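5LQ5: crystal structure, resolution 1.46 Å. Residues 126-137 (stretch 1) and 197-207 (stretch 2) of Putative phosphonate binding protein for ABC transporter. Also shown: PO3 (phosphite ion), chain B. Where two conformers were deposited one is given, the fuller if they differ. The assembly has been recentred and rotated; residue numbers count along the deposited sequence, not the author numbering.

Stretch 1 (126-137) STSGRLMPEYFL
Stretch 2, residues 197-207: FWITPEYVDYH

Stretch 1 is helical from Thr 127 through Leu 137, with Ser 126 as its N-cap, and the helix runs on beyond the stretch. Stretch 2 enters in a strand that covers Phe 197 to Ile 199. It continues extended through Val 204; at Asp 205 (phi/psi -140/-107) the chain leaves the extended conformation. The two run antiparallel in register: Thr 127 CA lies 6.7 Å from Asp 205 CA, Met 132 CA 8.1 Å from Tyr 203 CA, and Phe 136 CA 7.8 Å from Thr 200 CA. Together they bury 442 Å², with no hydrogen bond between them. Phe 136 and Tyr 203 cover the most surface, followed by Ser 128.

The helix opens with a wide pi-type turn. Leu 131 N bonds to Ser 126 O (2.8 Å) and Met 132 N to Thr 127 O (2.9 Å). Pro 133 N has no bond to the turn before, and the helix kinks there. Regular i to i+4 bonds follow, such as Phe 136 N to Met 132 O at 2.9 Å.

The CA-to-CB bond of Phe 136 (chi1 m, chi2 -52°) points toward stretch 2. Pro 201 CD sits over one face of the Phe 136 ring, 3.9 Å from the centroid and 19° off the normal, a CH-pi contact. Tyr 203 CD2 lies near the ring plane, 4.3 Å from Phe 136 CE2. Thr 200 CB is 3.5 Å from Phe 136 CE2. Phe 136 CB meets the edge of the Trp 198 ring, 4.0 Å from CZ3.

The CA-to-CB bond of Tyr 203 (chi1 p, chi2 84°; phi/psi -158/173) points toward stretch 1. Met 132, m at all three chi angles, places CG over one face of the Tyr 203 ring. Met 132 CG is 3.6 Å from the Tyr 203 ring centroid and 8° off the normal, a CH-pi contact. Met 132 SD lies 4.8 Å from the Tyr 203 centroid, 26° off the normal, and oblique. The phenol reaches the first helical turn: Tyr 203 OH is 3.0 Å from Ser 128 CB. Thr 127 CG2 lies 4.0 Å from Tyr 203 CE1.

Ser 128 (chi1 p) also has CB 3.5 Å from Asp 205 OD2. This end of the contact holds the phosphite. Ser 128 N and OG donate to PO3 O1 at 2.9 and 2.7 Å. Thr 127 N and OG1 (chi1 m) each donate to PO3 O2 at 2.8 Å. Ser 126 OG (chi1 t) donates to PO3 O3 at 2.7 Å and accepts the capping bond from Gly 129 N at 2.8 Å. From stretch 2, Asp 205 (chi1 t) brings OD2 to 2.5 Å from PO3 O1. Both stretches therefore contact the anion, stretch 1 with the backbone N of Thr 127 and Ser 128 and the hydroxyls of Ser 126, Thr 127 and Ser 128, stretch 2 with the carboxylate group of Asp 205.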

# COMPACT_ATOMS: atom_id res chain seq x y z
N SER A 126 -6.91 3.39 -0.07
CA SER A 126 -5.48 3.43 0.40
C SER A 126 -5.37 3.79 1.89
O SER A 126 -6.02 4.72 2.37
CB SER A 126 -4.66 4.42 -0.42
OG SER A 126 -3.33 4.48 0.09
N THR A 127 -4.58 3.01 2.61
CA THR A 127 -4.27 3.28 4.00
C THR A 127 -3.42 4.56 4.14
O THR A 127 -3.82 5.51 4.84
CB THR A 127 -3.51 2.09 4.64
OG1 THR A 127 -4.12 0.84 4.21
CG2 THR A 127 -3.57 2.21 6.17
N SER A 128 -2.26 4.54 3.48
CA SER A 128 -1.29 5.64 3.54
C SER A 128 -1.59 6.84 2.64
O SER A 128 -1.06 7.93 2.85
CB SER A 128 0.10 5.10 3.25
OG SER A 128 0.25 4.70 1.89
N GLY A 129 -2.49 6.62 1.69
CA GLY A 129 -2.85 7.65 0.73
C GLY A 129 -4.24 8.22 0.93
O GLY A 129 -4.60 9.20 0.30
N ARG A 130 -5.02 7.63 1.83
CA ARG A 130 -6.37 8.13 2.06
C ARG A 130 -6.83 8.01 3.51
O ARG A 130 -7.14 9.01 4.12
CB ARG A 130 -7.40 7.48 1.14
CG ARG A 130 -8.77 8.15 1.15
CD ARG A 130 -9.68 7.63 2.25
NE ARG A 130 -10.90 8.44 2.35
CZ ARG A 130 -11.97 8.34 1.55
NH1 ARG A 130 -12.03 7.39 0.63
NH2 ARG A 130 -12.99 9.19 1.70
N LEU A 131 -6.92 6.78 4.03
CA LEU A 131 -7.55 6.54 5.32
C LEU A 131 -6.85 7.33 6.42
O LEU A 131 -7.49 8.10 7.17
CB LEU A 131 -7.59 5.05 5.66
CG LEU A 131 -8.41 4.72 6.91
CD1 LEU A 131 -9.91 4.82 6.65
CD2 LEU A 131 -8.01 3.36 7.49
N MET A 132 -5.55 7.11 6.55
CA MET A 132 -4.82 7.77 7.62
C MET A 132 -4.68 9.28 7.38
O MET A 132 -4.91 10.04 8.31
CB MET A 132 -3.53 7.02 7.89
CG MET A 132 -3.77 5.59 8.42
SD MET A 132 -4.89 5.41 9.83
CE MET A 132 -4.00 6.40 11.01
N PRO A 133 -4.37 9.71 6.15
CA PRO A 133 -4.39 11.16 5.88
C PRO A 133 -5.70 11.85 6.26
O PRO A 133 -5.67 12.92 6.90
CB PRO A 133 -4.10 11.23 4.38
CG PRO A 133 -3.11 10.10 4.18
CD PRO A 133 -3.67 8.99 5.04
N GLU A 134 -6.83 11.24 5.90
CA GLU A 134 -8.15 11.80 6.27
C GLU A 134 -8.35 11.84 7.80
O GLU A 134 -8.84 12.84 8.34
CB GLU A 134 -9.32 11.07 5.58
CG GLU A 134 -10.64 11.80 5.80
CD GLU A 134 -11.80 11.38 4.90
OE1 GLU A 134 -11.67 10.45 4.09
OE2 GLU A 134 -12.88 12.00 5.04
N TYR A 135 -8.00 10.75 8.46
CA TYR A 135 -8.04 10.69 9.92
C TYR A 135 -7.27 11.86 10.55
O TYR A 135 -7.79 12.53 11.45
CB TYR A 135 -7.50 9.33 10.40
CG TYR A 135 -7.49 9.09 11.88
CD1 TYR A 135 -8.66 8.79 12.56
CD2 TYR A 135 -6.29 9.05 12.56
CE1 TYR A 135 -8.64 8.53 13.92
CE2 TYR A 135 -6.24 8.77 13.91
CZ TYR A 135 -7.41 8.51 14.58
OH TYR A 135 -7.33 8.24 15.91
N PHE A 136 -6.05 12.08 10.09
CA PHE A 136 -5.20 13.16 10.64
C PHE A 136 -5.71 14.55 10.30
O PHE A 136 -5.73 15.46 11.16
CB PHE A 136 -3.75 12.99 10.24
CG PHE A 136 -3.10 11.72 10.74
CD1 PHE A 136 -3.15 11.36 12.09
CD2 PHE A 136 -2.46 10.89 9.85
CE1 PHE A 136 -2.55 10.18 12.52
CE2 PHE A 136 -1.86 9.71 10.27
CZ PHE A 136 -1.90 9.35 11.61
N LEU A 137 -6.17 14.71 9.06
CA LEU A 137 -6.81 15.97 8.64
C LEU A 137 -7.97 16.31 9.58
O LEU A 137 -8.09 17.43 10.11
CB LEU A 137 -7.32 15.89 7.21
CG LEU A 137 -6.24 16.06 6.14
CD1 LEU A 137 -6.67 15.47 4.81
CD2 LEU A 137 -5.86 17.52 5.96
N PHE A 197 5.72 18.61 3.20
CA PHE A 197 4.89 19.48 4.07
C PHE A 197 4.78 18.97 5.49
O PHE A 197 4.96 19.74 6.44
CB PHE A 197 3.51 19.76 3.44
CG PHE A 197 2.64 20.72 4.22
CD1 PHE A 197 2.95 22.07 4.29
CD2 PHE A 197 1.51 20.28 4.88
CE1 PHE A 197 2.15 22.94 5.02
CE2 PHE A 197 0.69 21.15 5.57
CZ PHE A 197 1.04 22.50 5.67
N TRP A 198 4.47 17.69 5.63
CA TRP A 198 4.30 17.05 6.95
C TRP A 198 4.49 15.54 6.87
O TRP A 198 4.10 14.92 5.88
CB TRP A 198 2.95 17.40 7.57
CG TRP A 198 2.77 17.04 9.00
CD1 TRP A 198 3.52 17.50 10.04
CD2 TRP A 198 1.75 16.21 9.57
NE1 TRP A 198 3.06 16.99 11.22
CE2 TRP A 198 1.97 16.20 10.97
CE3 TRP A 198 0.68 15.46 9.05
CZ2 TRP A 198 1.17 15.48 11.85
CZ3 TRP A 198 -0.12 14.75 9.94
CH2 TRP A 198 0.14 14.75 11.32
N ILE A 199 5.11 15.00 7.92
CA ILE A 199 5.22 13.55 8.14
C ILE A 199 4.26 13.17 9.27
O ILE A 199 4.26 13.76 10.34
CB ILE A 199 6.66 13.08 8.47
CG1 ILE A 199 7.64 13.45 7.35
CG2 ILE A 199 6.69 11.59 8.75
CD1 ILE A 199 9.10 13.38 7.79
N THR A 200 3.43 12.16 9.02
CA THR A 200 2.42 11.72 9.98
C THR A 200 2.95 10.84 11.11
O THR A 200 4.05 10.27 10.99
CB THR A 200 1.28 10.92 9.29
OG1 THR A 200 1.74 9.60 8.91
CG2 THR A 200 0.72 11.68 8.05
N PRO A 201 2.14 10.66 12.18
CA PRO A 201 2.37 9.57 13.11
C PRO A 201 2.32 8.20 12.44
O PRO A 201 1.86 8.06 11.30
CB PRO A 201 1.21 9.71 14.11
CG PRO A 201 0.80 11.13 14.04
CD PRO A 201 0.98 11.47 12.59
N GLU A 202 2.81 7.21 13.16
CA GLU A 202 2.89 5.81 12.71
C GLU A 202 1.58 5.05 12.83
O GLU A 202 0.76 5.34 13.71
CB GLU A 202 3.94 5.02 13.51
CG GLU A 202 5.36 5.57 13.37
CD GLU A 202 6.26 5.31 14.58
OE1 GLU A 202 5.78 5.33 15.73
OE2 GLU A 202 7.47 5.11 14.37
N TYR A 203 1.43 4.06 11.96
CA TYR A 203 0.27 3.16 11.92
C TYR A 203 0.72 1.86 11.21
O TYR A 203 1.80 1.80 10.66
CB TYR A 203 -0.97 3.83 11.23
CG TYR A 203 -0.63 4.39 9.89
CD1 TYR A 203 -0.62 3.55 8.77
CD2 TYR A 203 -0.24 5.73 9.73
CE1 TYR A 203 -0.27 4.03 7.53
CE2 TYR A 203 0.11 6.23 8.48
CZ TYR A 203 0.11 5.36 7.38
OH TYR A 203 0.48 5.81 6.13
N VAL A 204 -0.15 0.84 11.19
CA VAL A 204 0.18 -0.44 10.53
C VAL A 204 -0.28 -0.39 9.07
O VAL A 204 -1.30 0.21 8.78
CB VAL A 204 -0.45 -1.66 11.24
CG1 VAL A 204 -1.95 -1.72 11.03
CG2 VAL A 204 0.17 -2.93 10.74
N ASP A 205 0.44 -1.05 8.16
CA ASP A 205 0.05 -0.99 6.74
C ASP A 205 0.20 -2.33 6.01
O ASP A 205 -0.67 -3.23 6.16
CB ASP A 205 0.72 0.20 6.04
CG ASP A 205 0.01 0.60 4.71
OD1 ASP A 205 -0.92 -0.14 4.26
OD2 ASP A 205 0.31 1.69 4.18
N TYR A 206 1.20 -2.45 5.15
CA TYR A 206 1.18 -3.51 4.15
C TYR A 206 1.40 -4.90 4.71
O TYR A 206 2.11 -5.08 5.70
CB TYR A 206 2.21 -3.27 3.06
CG TYR A 206 1.99 -2.06 2.18
CD1 TYR A 206 1.50 -2.22 0.91
CD2 TYR A 206 2.34 -0.78 2.58
CE1 TYR A 206 1.31 -1.16 0.05
CE2 TYR A 206 2.15 0.33 1.74
CZ TYR A 206 1.67 0.13 0.46
OH TYR A 206 1.52 1.26 -0.35
N HIS A 207 0.80 -5.89 4.05
CA HIS A 207 0.95 -7.29 4.41
C HIS A 207 0.49 -8.25 3.34
O HIS A 207 -0.39 -7.92 2.52
CB HIS A 207 0.23 -7.59 5.72
CG HIS A 207 -1.25 -7.33 5.72
ND1 HIS A 207 -1.79 -6.06 5.71
CD2 HIS A 207 -2.30 -8.18 5.81
CE1 HIS A 207 -3.11 -6.15 5.76
NE2 HIS A 207 -3.44 -7.42 5.82
P PO3 B . -1.75 1.47 1.06
O1 PO3 B . -1.01 2.34 2.13
O2 PO3 B . -3.13 0.87 1.55
O3 PO3 B . -1.91 2.24 -0.28